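Local coordinates for DNA mismatch repair protein MLH3 (PDB 6RMN), which takes part in DNA mismatch repair, correcting insertion-deletion loops as one half of the MutLbeta heterodimer, at residues K26-R31 with I211-L216; Y62-E67 with G71-R76; W103-E108 with M141-H146; L119-L124 with D137-V142. All blocks are in the same frame, centred on the assembly; numbering follows the deposited sequence.

Interaction 1 of 4, residues K26-R31 with I211-L216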
# COMPACT_ATOMS: atom_id res chain seq x y z
N LYS B 26 -5.63 11.60 -0.95
CA LYS B 26 -4.74 12.30 -1.86
C LYS B 26 -3.66 11.39 -2.44
O LYS B 26 -3.21 11.61 -3.57
CB LYS B 26 -4.04 13.47 -1.13
CG LYS B 26 -4.96 14.58 -0.72
CD LYS B 26 -4.26 15.60 0.18
CE LYS B 26 -5.22 16.69 0.59
NZ LYS B 26 -6.30 16.18 1.48
N PHE B 27 -3.21 10.40 -1.64
CA PHE B 27 -2.10 9.54 -2.03
C PHE B 27 -2.39 8.08 -2.08
O PHE B 27 -3.32 7.61 -1.44
CB PHE B 27 -0.90 9.77 -1.10
CG PHE B 27 -0.53 11.22 -0.88
CD1 PHE B 27 0.10 11.95 -1.88
CD2 PHE B 27 -0.81 11.84 0.33
CE1 PHE B 27 0.43 13.29 -1.68
CE2 PHE B 27 -0.47 13.18 0.54
CZ PHE B 27 0.15 13.90 -0.47
N ILE B 28 -1.55 7.35 -2.82
CA ILE B 28 -1.61 5.90 -2.87
C ILE B 28 -0.29 5.43 -2.28
O ILE B 28 0.77 5.71 -2.85
CB ILE B 28 -1.90 5.32 -4.27
CG1 ILE B 28 -3.29 5.80 -4.79
CG2 ILE B 28 -1.80 3.77 -4.24
CD1 ILE B 28 -3.46 5.79 -6.30
N LEU B 29 -0.34 4.78 -1.09
CA LEU B 29 0.86 4.25 -0.44
C LEU B 29 1.23 2.92 -1.07
O LEU B 29 0.39 2.02 -1.18
CB LEU B 29 0.68 4.12 1.08
CG LEU B 29 1.88 3.57 1.91
CD1 LEU B 29 3.07 4.55 1.92
CD2 LEU B 29 1.44 3.25 3.36
N ILE B 30 2.48 2.82 -1.54
CA ILE B 30 3.02 1.62 -2.18
C ILE B 30 4.30 1.15 -1.49
O ILE B 30 5.04 1.96 -0.91
CB ILE B 30 3.18 1.79 -3.73
CG1 ILE B 30 4.23 2.87 -4.11
CG2 ILE B 30 1.80 2.07 -4.41
CD1 ILE B 30 4.72 2.88 -5.62
N ARG B 31 4.53 -0.17 -1.50
CA ARG B 31 5.72 -0.79 -0.91
C ARG B 31 6.46 -1.61 -1.95
O ARG B 31 5.83 -2.22 -2.80
CB ARG B 31 5.38 -1.67 0.31
CG ARG B 31 4.37 -2.81 0.05
CD ARG B 31 4.15 -3.67 1.27
NE ARG B 31 3.15 -4.72 1.04
CZ ARG B 31 3.05 -5.83 1.75
NH1 ARG B 31 3.89 -6.08 2.75
NH2 ARG B 31 2.11 -6.72 1.46
N ILE B 211 -5.40 -0.92 -9.80
CA ILE B 211 -5.54 -0.66 -11.24
C ILE B 211 -4.74 0.59 -11.66
O ILE B 211 -4.01 0.54 -12.66
CB ILE B 211 -7.05 -0.54 -11.64
CG1 ILE B 211 -7.75 -1.90 -11.56
CG2 ILE B 211 -7.21 0.09 -13.02
CD1 ILE B 211 -9.21 -1.85 -11.22
N LEU B 212 -4.88 1.69 -10.89
CA LEU B 212 -4.16 2.94 -11.15
C LEU B 212 -2.64 2.76 -11.18
O LEU B 212 -2.02 3.22 -12.13
CB LEU B 212 -4.56 4.04 -10.14
CG LEU B 212 -5.85 4.80 -10.44
CD1 LEU B 212 -6.27 5.62 -9.24
CD2 LEU B 212 -5.71 5.71 -11.64
N ILE B 213 -2.05 2.08 -10.18
CA ILE B 213 -0.60 1.85 -10.13
C ILE B 213 -0.15 0.85 -11.21
O ILE B 213 0.91 1.05 -11.81
CB ILE B 213 -0.11 1.48 -8.69
CG1 ILE B 213 -0.52 2.56 -7.65
CG2 ILE B 213 1.43 1.21 -8.64
CD1 ILE B 213 -0.04 4.07 -7.91
N SER B 214 -0.97 -0.17 -11.51
CA SER B 214 -0.70 -1.17 -12.56
C SER B 214 -0.55 -0.47 -13.92
O SER B 214 0.41 -0.75 -14.65
CB SER B 214 -1.83 -2.19 -12.62
OG SER B 214 -1.64 -3.13 -13.67
N LYS B 215 -1.49 0.43 -14.24
CA LYS B 215 -1.50 1.21 -15.47
C LYS B 215 -0.32 2.20 -15.48
O LYS B 215 0.34 2.32 -16.51
CB LYS B 215 -2.82 1.96 -15.64
CG LYS B 215 -4.02 1.08 -16.00
CD LYS B 215 -5.31 1.88 -16.01
CE LYS B 215 -6.48 1.11 -16.56
NZ LYS B 215 -7.77 1.74 -16.19
N LEU B 216 -0.02 2.87 -14.33
CA LEU B 216 1.09 3.80 -14.20
C LEU B 216 2.43 3.14 -14.51
O LEU B 216 3.22 3.70 -15.27
CB LEU B 216 1.13 4.48 -12.82
CG LEU B 216 2.18 5.63 -12.68
CD1 LEU B 216 1.84 6.83 -13.59
CD2 LEU B 216 2.36 6.05 -11.22
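I28 and I213 meet end to end between strand 27-31 and helix 206-216, an example of how branched aliphatic side chains fill the space between a helix and the sheet it packs on. Both place CG1 anti to the carbonyl carbon, but they part at the next bond. In I28, CG2, anti to the backbone N, lies 3.8 Å from I213 CG1, while the extended CG1 branch (chi2 156°) carries CD1 to L212 CD1, 4.1 Å away. I213 is instead folded at its second torsion (chi2 -57°), which leaves its CD1 near both ends of I28, 4.1 Å from I28 CG2 and 4.2 Å from I28 CD1. I30 carries CG1 in the crowded position between N and carbonyl carbon (chi1 65°); its CG2 consequently lies beside the backbone N and approaches I213 CG1 at 4.0 Å. The CG1 methylene of I213 is thus shared by CG2 methyls from two strand residues. An alanine in place of I28 would lack everything beyond CB, which would probably open a gap against I213 and leave L212 CD1 without its mate on the strand. On the strand's other side, F27 and L29 pack against apolar side chains of another protein chain. This chain is the C-terminal region of MLH3, and L212 and L216 touch helix 48-69, which bears the zinc ligands H49 and E53. With every meeting atom a saturated carbon, the contact rests on shape and the exclusion of water, and such packing probably sets few directional demands on the helix.

Interaction 2 of 4, residues Y62-E67 with G71-R76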
# COMPACT_ATOMS: atom_id res chain seq x y z
N TYR B 62 -0.99 8.60 -27.61
CA TYR B 62 -1.03 7.38 -28.42
C TYR B 62 -2.12 7.47 -29.51
O TYR B 62 -1.84 7.14 -30.66
CB TYR B 62 -1.18 6.11 -27.54
CG TYR B 62 -1.37 4.84 -28.34
CD1 TYR B 62 -0.29 4.18 -28.92
CD2 TYR B 62 -2.65 4.34 -28.59
CE1 TYR B 62 -0.47 3.04 -29.72
CE2 TYR B 62 -2.85 3.21 -29.39
CZ TYR B 62 -1.75 2.56 -29.95
OH TYR B 62 -1.94 1.44 -30.73
N SER B 63 -3.31 7.97 -29.17
CA SER B 63 -4.41 8.16 -30.12
C SER B 63 -4.08 9.18 -31.22
O SER B 63 -4.32 8.90 -32.39
CB SER B 63 -5.69 8.58 -29.39
OG SER B 63 -6.09 7.55 -28.51
N LEU B 64 -3.54 10.35 -30.83
CA LEU B 64 -3.19 11.45 -31.71
C LEU B 64 -2.11 11.06 -32.72
O LEU B 64 -2.25 11.35 -33.91
CB LEU B 64 -2.78 12.70 -30.89
CG LEU B 64 -1.98 13.83 -31.60
CD1 LEU B 64 -2.80 14.54 -32.61
CD2 LEU B 64 -1.44 14.83 -30.60
N LEU B 65 -1.03 10.43 -32.24
CA LEU B 65 0.09 10.06 -33.09
C LEU B 65 -0.20 8.85 -33.98
O LEU B 65 0.37 8.78 -35.07
CB LEU B 65 1.38 9.91 -32.28
CG LEU B 65 1.98 11.26 -31.86
CD1 LEU B 65 2.74 11.17 -30.58
CD2 LEU B 65 2.77 11.93 -33.01
N THR B 66 -1.12 7.95 -33.59
CA THR B 66 -1.54 6.80 -34.41
C THR B 66 -2.33 7.35 -35.61
O THR B 66 -2.11 6.88 -36.73
CB THR B 66 -2.34 5.77 -33.57
OG1 THR B 66 -1.49 5.28 -32.56
CG2 THR B 66 -2.84 4.59 -34.39
N GLU B 67 -3.17 8.37 -35.39
CA GLU B 67 -3.96 9.02 -36.44
C GLU B 67 -3.07 9.77 -37.44
O GLU B 67 -3.28 9.67 -38.65
CB GLU B 67 -4.96 10.02 -35.83
CG GLU B 67 -6.17 9.40 -35.17
CD GLU B 67 -6.97 10.39 -34.35
OE1 GLU B 67 -7.65 11.26 -34.95
OE2 GLU B 67 -6.92 10.30 -33.10
N GLY B 71 -2.34 8.64 -41.42
CA GLY B 71 -3.11 9.54 -42.28
C GLY B 71 -4.61 9.45 -42.07
O GLY B 71 -5.38 9.55 -43.03
N THR B 72 -5.02 9.27 -40.81
CA THR B 72 -6.43 9.15 -40.41
C THR B 72 -6.87 10.28 -39.45
O THR B 72 -7.98 10.22 -38.91
CB THR B 72 -6.70 7.74 -39.84
OG1 THR B 72 -5.71 7.45 -38.86
CG2 THR B 72 -6.68 6.66 -40.90
N PHE B 73 -6.02 11.30 -39.25
CA PHE B 73 -6.31 12.43 -38.37
C PHE B 73 -7.36 13.33 -39.02
O PHE B 73 -7.14 13.81 -40.13
CB PHE B 73 -5.01 13.19 -38.02
CG PHE B 73 -5.10 14.19 -36.88
CD1 PHE B 73 -5.71 13.85 -35.68
CD2 PHE B 73 -4.51 15.44 -36.99
CE1 PHE B 73 -5.80 14.77 -34.63
CE2 PHE B 73 -4.57 16.35 -35.93
CZ PHE B 73 -5.22 16.02 -34.76
N VAL B 74 -8.52 13.50 -38.37
CA VAL B 74 -9.65 14.28 -38.88
C VAL B 74 -9.28 15.76 -39.10
O VAL B 74 -8.62 16.37 -38.26
CB VAL B 74 -10.93 14.09 -38.00
CG1 VAL B 74 -12.04 15.08 -38.36
CG2 VAL B 74 -11.44 12.65 -38.08
N ALA B 75 -9.67 16.30 -40.27
CA ALA B 75 -9.45 17.69 -40.67
C ALA B 75 -10.79 18.31 -41.11
O ALA B 75 -11.24 18.11 -42.25
CB ALA B 75 -8.41 17.76 -41.78
N ARG B 76 -11.45 19.03 -40.18
CA ARG B 76 -12.73 19.70 -40.36
C ARG B 76 -12.61 20.93 -41.28
O ARG B 76 -11.79 21.83 -41.02
CB ARG B 76 -13.34 20.07 -38.98
CG ARG B 76 -14.67 20.85 -38.99
CD ARG B 76 -15.87 20.04 -39.46
NE ARG B 76 -16.49 19.26 -38.39
CZ ARG B 76 -16.27 17.97 -38.17
NH1 ARG B 76 -15.43 17.29 -38.95
NH2 ARG B 76 -16.88 17.35 -37.17
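E67 O accepts the T72 backbone N-H at 2.8 Å, the 6→1 bond of the Schellman motif that ends helix 48-69. G71, at positive phi, is the first residue to leave helical geometry. T72 OG1 adds a weak approach to E67 O at 3.3 Å, although T70 OG1 is its stronger partner. Within the helix, T66 OG1 bonds back to Y62 O (2.7 Å), lying over the centre of the Y62 ring. Further out, the E67 carboxylate meets the F73 ring at its edge, with OE1 3.3 Å from CD1 and the two planes 63° apart, a placement that is probably favourable, the ring's rim being slightly positive. The aliphatic part of E67 packs there too, CB lying 3.9 Å from F73 CB. F73 has CG anti to the backbone N (chi1 -167°), which carries the ring back along the helix to L64; L64 CD1 is 3.6 Å from F73 CZ, obliquely placed. A serine at F73 would probably leave L64 CD1 without this cover and the E67 carboxylate without the ring edge that it adjoins. Beyond the two segments, the turn sets F73 between helices 48-69 and 183-196, touching F185 of the latter and P125, while L64 and V74 reach helix 126-132 before the chain enters strand 76-77.

Interaction 3 of 4, residues W103-E108 with M141-H146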
# COMPACT_ATOMS: atom_id res chain seq x y z
N TRP B 103 -0.81 17.68 -39.62
CA TRP B 103 -1.55 17.96 -38.39
C TRP B 103 -2.98 18.44 -38.66
O TRP B 103 -3.62 18.95 -37.75
CB TRP B 103 -0.78 18.98 -37.54
CG TRP B 103 0.59 18.51 -37.14
CD1 TRP B 103 1.78 18.89 -37.68
CD2 TRP B 103 0.89 17.49 -36.17
NE1 TRP B 103 2.81 18.21 -37.07
CE2 TRP B 103 2.29 17.34 -36.15
CE3 TRP B 103 0.11 16.71 -35.30
CZ2 TRP B 103 2.93 16.45 -35.28
CZ3 TRP B 103 0.74 15.81 -34.46
CH2 TRP B 103 2.14 15.67 -34.47
N GLY B 104 -3.47 18.25 -39.88
CA GLY B 104 -4.82 18.63 -40.28
C GLY B 104 -5.02 20.10 -40.57
O GLY B 104 -6.15 20.54 -40.79
N ILE B 105 -3.93 20.88 -40.58
CA ILE B 105 -3.96 22.32 -40.85
C ILE B 105 -3.68 22.52 -42.34
O ILE B 105 -2.54 22.38 -42.78
CB ILE B 105 -2.99 23.11 -39.90
CG1 ILE B 105 -3.30 22.83 -38.41
CG2 ILE B 105 -2.98 24.62 -40.21
CD1 ILE B 105 -2.11 22.76 -37.52
N GLY B 106 -4.75 22.79 -43.10
CA GLY B 106 -4.68 22.97 -44.55
C GLY B 106 -4.88 24.41 -44.96
O GLY B 106 -5.91 25.00 -44.66
N TYR B 107 -3.88 25.00 -45.64
CA TYR B 107 -3.99 26.38 -46.09
C TYR B 107 -3.44 26.60 -47.49
O TYR B 107 -2.88 25.68 -48.10
CB TYR B 107 -3.36 27.38 -45.08
CG TYR B 107 -1.91 27.12 -44.71
CD1 TYR B 107 -0.88 27.43 -45.59
CD2 TYR B 107 -1.57 26.60 -43.47
CE1 TYR B 107 0.45 27.20 -45.26
CE2 TYR B 107 -0.24 26.38 -43.11
CZ TYR B 107 0.76 26.68 -44.01
OH TYR B 107 2.08 26.48 -43.67
N GLU B 108 -3.61 27.84 -47.99
CA GLU B 108 -3.12 28.35 -49.27
C GLU B 108 -2.57 29.75 -49.04
O GLU B 108 -3.20 30.55 -48.34
CB GLU B 108 -4.23 28.39 -50.35
CG GLU B 108 -4.71 27.03 -50.84
CD GLU B 108 -3.69 26.12 -51.50
OE1 GLU B 108 -2.83 26.62 -52.26
OE2 GLU B 108 -3.76 24.89 -51.26
N MET B 141 -1.20 33.44 -34.12
CA MET B 141 -0.19 33.30 -33.07
C MET B 141 0.26 31.85 -32.89
O MET B 141 1.46 31.59 -32.79
CB MET B 141 -0.71 33.87 -31.74
CG MET B 141 0.39 34.16 -30.75
SD MET B 141 0.10 33.38 -29.15
CE MET B 141 0.99 31.77 -29.38
N VAL B 142 -0.70 30.92 -32.89
CA VAL B 142 -0.51 29.49 -32.68
C VAL B 142 0.23 28.83 -33.87
O VAL B 142 1.13 28.03 -33.64
CB VAL B 142 -1.87 28.84 -32.32
CG1 VAL B 142 -2.02 27.42 -32.84
CG2 VAL B 142 -2.07 28.87 -30.82
N LEU B 143 -0.12 29.20 -35.10
CA LEU B 143 0.53 28.68 -36.31
C LEU B 143 1.96 29.25 -36.49
O LEU B 143 2.86 28.50 -36.85
CB LEU B 143 -0.35 28.93 -37.56
CG LEU B 143 -1.77 28.30 -37.53
CD1 LEU B 143 -2.52 28.56 -38.82
CD2 LEU B 143 -1.73 26.81 -37.26
N LEU B 144 2.15 30.55 -36.18
CA LEU B 144 3.46 31.21 -36.23
C LEU B 144 4.42 30.59 -35.23
O LEU B 144 5.58 30.38 -35.57
CB LEU B 144 3.37 32.72 -35.96
CG LEU B 144 3.02 33.59 -37.15
CD1 LEU B 144 2.60 34.95 -36.68
CD2 LEU B 144 4.20 33.70 -38.12
N GLN B 145 3.94 30.30 -34.00
CA GLN B 145 4.70 29.67 -32.92
C GLN B 145 5.31 28.33 -33.41
O GLN B 145 6.53 28.16 -33.29
CB GLN B 145 3.81 29.47 -31.68
CG GLN B 145 4.51 28.97 -30.42
CD GLN B 145 3.50 28.47 -29.42
OE1 GLN B 145 2.67 27.59 -29.71
NE2 GLN B 145 3.52 29.03 -28.22
N HIS B 146 4.49 27.46 -34.04
CA HIS B 146 4.97 26.21 -34.61
C HIS B 146 5.94 26.40 -35.80
O HIS B 146 6.95 25.69 -35.87
CB HIS B 146 3.84 25.25 -34.99
CG HIS B 146 4.35 23.88 -35.33
ND1 HIS B 146 5.11 23.14 -34.43
CD2 HIS B 146 4.24 23.18 -36.48
CE1 HIS B 146 5.41 22.02 -35.05
NE2 HIS B 146 4.91 21.99 -36.28
O HOH W 1 5.33 19.29 -37.66
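W103 and H146 are joined through an ordered water that lies in plane at the edge of both rings. W103 NE1 gives its proton to this water at 2.8 Å, and the water makes a second hydrogen bond to H146 NE2, at 3.1 Å. The ring planes are nearly perpendicular, at 83°, and the two nitrogens, W103 NE1 and H146 NE2, are 4.4 Å apart. Water thus bridges a separation too long for a direct bond, and satisfies the indole N-H within a buried contact. H146 has CG anti to the backbone N (chi1 -170°), which extends the imidazole from helix 136-151 toward the indole; F100 meets the same imidazole in an edge-to-face arrangement. The indole is packed by L65 and V68 of helix 48-69 and by V181 and P182, so that this polar bridge sits among apolar neighbours.

Alongside it runs a purely aliphatic contact. I105 and L143 lie antiparallel, side by side, and a single methyl, L143 CD2, lies 3.9 Å from I105 CG2 and 4.1 Å from I105 CD1. With CG2 anti to its own backbone N, I105 turns that methyl toward the leucine.

The chain here has just left helix 87-101 through a Schellman motif, in which G104 at positive phi is the C-prime residue, and then enters strand 106-110. The whole is an alpha+beta arrangement in which helices pack on an antiparallel sheet: helix 136-151 lies on strands 106-110 and 117-124 and on the helix that precedes them.

Interaction 4 of 4, residues L119-L124 with D137-V142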
# COMPACT_ATOMS: atom_id res chain seq x y z
N LEU B 119 -3.32 34.41 -45.83
CA LEU B 119 -3.27 32.98 -45.50
C LEU B 119 -4.71 32.49 -45.37
O LEU B 119 -5.40 32.84 -44.41
CB LEU B 119 -2.49 32.76 -44.19
CG LEU B 119 -2.12 31.33 -43.83
CD1 LEU B 119 -0.97 30.84 -44.66
CD2 LEU B 119 -1.74 31.23 -42.36
N GLU B 120 -5.17 31.71 -46.36
CA GLU B 120 -6.53 31.18 -46.36
C GLU B 120 -6.52 29.80 -45.75
O GLU B 120 -6.04 28.86 -46.39
CB GLU B 120 -7.10 31.16 -47.79
CG GLU B 120 -8.53 30.67 -47.91
CD GLU B 120 -9.00 30.44 -49.34
OE1 GLU B 120 -10.08 30.96 -49.70
OE2 GLU B 120 -8.28 29.75 -50.11
N ILE B 121 -7.06 29.66 -44.53
CA ILE B 121 -7.14 28.36 -43.85
C ILE B 121 -8.40 27.63 -44.32
O ILE B 121 -9.51 28.12 -44.13
CB ILE B 121 -6.98 28.45 -42.31
CG1 ILE B 121 -5.54 28.82 -41.92
CG2 ILE B 121 -7.35 27.14 -41.64
CD1 ILE B 121 -5.35 30.23 -41.54
N LYS B 122 -8.19 26.46 -44.93
CA LYS B 122 -9.21 25.58 -45.48
C LYS B 122 -9.66 24.51 -44.48
O LYS B 122 -10.87 24.30 -44.33
CB LYS B 122 -8.74 24.95 -46.80
CG LYS B 122 -8.59 25.97 -47.92
CD LYS B 122 -8.34 25.33 -49.28
CE LYS B 122 -8.48 26.34 -50.40
NZ LYS B 122 -8.30 25.71 -51.74
N THR B 123 -8.72 23.83 -43.81
CA THR B 123 -9.04 22.78 -42.84
C THR B 123 -8.30 22.97 -41.52
O THR B 123 -7.19 23.50 -41.51
CB THR B 123 -8.79 21.34 -43.39
OG1 THR B 123 -7.40 21.05 -43.41
CG2 THR B 123 -9.41 21.10 -44.77
N LEU B 124 -8.92 22.50 -40.43
CA LEU B 124 -8.35 22.51 -39.08
C LEU B 124 -8.74 21.23 -38.36
O LEU B 124 -9.87 20.78 -38.56
CB LEU B 124 -8.86 23.71 -38.27
CG LEU B 124 -8.22 25.08 -38.51
CD1 LEU B 124 -8.75 26.07 -37.48
CD2 LEU B 124 -6.69 25.03 -38.42
N ASP B 137 -6.80 36.17 -34.49
CA ASP B 137 -5.57 36.64 -33.85
C ASP B 137 -4.90 35.50 -33.07
O ASP B 137 -3.67 35.41 -33.03
CB ASP B 137 -5.86 37.82 -32.90
CG ASP B 137 -6.91 38.80 -33.39
OD1 ASP B 137 -6.71 39.39 -34.49
OD2 ASP B 137 -7.93 38.99 -32.67
N TYR B 138 -5.72 34.63 -32.44
CA TYR B 138 -5.27 33.48 -31.68
C TYR B 138 -4.63 32.44 -32.62
O TYR B 138 -3.55 31.93 -32.33
CB TYR B 138 -6.43 32.85 -30.87
CG TYR B 138 -6.04 31.52 -30.26
CD1 TYR B 138 -5.25 31.46 -29.12
CD2 TYR B 138 -6.38 30.32 -30.89
CE1 TYR B 138 -4.82 30.24 -28.59
CE2 TYR B 138 -5.93 29.09 -30.38
CZ TYR B 138 -5.17 29.06 -29.23
OH TYR B 138 -4.69 27.88 -28.74
N LEU B 139 -5.34 32.09 -33.71
CA LEU B 139 -4.94 31.09 -34.69
C LEU B 139 -3.62 31.45 -35.36
O LEU B 139 -2.75 30.58 -35.46
CB LEU B 139 -6.07 30.86 -35.72
CG LEU B 139 -5.88 29.73 -36.74
CD1 LEU B 139 -5.67 28.39 -36.07
CD2 LEU B 139 -7.06 29.66 -37.67
N LYS B 140 -3.45 32.73 -35.76
CA LYS B 140 -2.21 33.23 -36.36
C LYS B 140 -1.04 33.01 -35.39
O LYS B 140 -0.02 32.42 -35.79
CB LYS B 140 -2.34 34.72 -36.74
CG LYS B 140 -1.10 35.26 -37.46
CD LYS B 140 -1.21 36.73 -37.78
CE LYS B 140 -0.01 37.21 -38.57
NZ LYS B 140 -0.13 38.64 -38.96
N MET B 141 -1.20 33.44 -34.12
CA MET B 141 -0.19 33.30 -33.07
C MET B 141 0.26 31.85 -32.89
O MET B 141 1.46 31.59 -32.79
CB MET B 141 -0.71 33.87 -31.74
CG MET B 141 0.39 34.16 -30.75
SD MET B 141 0.10 33.38 -29.15
CE MET B 141 0.99 31.77 -29.38
N VAL B 142 -0.70 30.92 -32.89
CA VAL B 142 -0.51 29.49 -32.68
C VAL B 142 0.23 28.83 -33.87
O VAL B 142 1.13 28.03 -33.64
CB VAL B 142 -1.87 28.84 -32.32
CG1 VAL B 142 -2.02 27.42 -32.84
CG2 VAL B 142 -2.07 28.87 -30.82
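I121 is the first residue of strand 117-124 within this segment to touch helix 136-151, its CD1 lying 4.3 Å from L139 CD2. The approach is loose, and the isoleucine also leans on I83 of strand 82-85 and on L78. At K122 and T123 a classic beta bulge interrupts the alternation of the strand, both residues facing G106 of the adjoining strand. The extra residue means that L124, three positions after I121 instead of two or four, again faces the helix. L124 and L139 then meet at their methyl ends: L124 CD1 is 4.0 Å from L139 CD2 and 4.1 Å from L139 CD1. L139 extends with CG anti to the backbone N (chi1 -174°), presenting both methyls to L124, and so one leucine of the helix serves two residues of the strand across the bulge. Y132 of helix 126-132 touches both leucines and closes this end, while I83 and C81 border L139 further along. Carbon meets carbon throughout, and the burial is shared with these neighbours. The pattern is that of a helix laid over a bulged antiparallel sheet, with the bulge resetting which side chains face the hydrophobic layer between them.

How the interactions relate
Interactions 1, 3 and 4 are buried, whereas interaction 2 is a surface contact at a helix end, and the chemistry follows: interaction 2 combines a backbone hydrogen bond with the packing of F73, interactions 1 and 4 rest on aliphatic carbon alone, and interaction 3 adds a water bridge to such packing. Interactions 3 and 4 share helix 136-151 and neighbouring strands of one sheet, their centres about 6 Å apart, with G106 O to K122 N (2.7 Å) a probable hydrogen bond. Interaction 2 adjoins both: the F73 ring packs on the W103 backbone carbonyl, and R76 O probably bonds L124 N. Interaction 1 stands apart on the other sheet, its centre about 42 Å from interaction 4's.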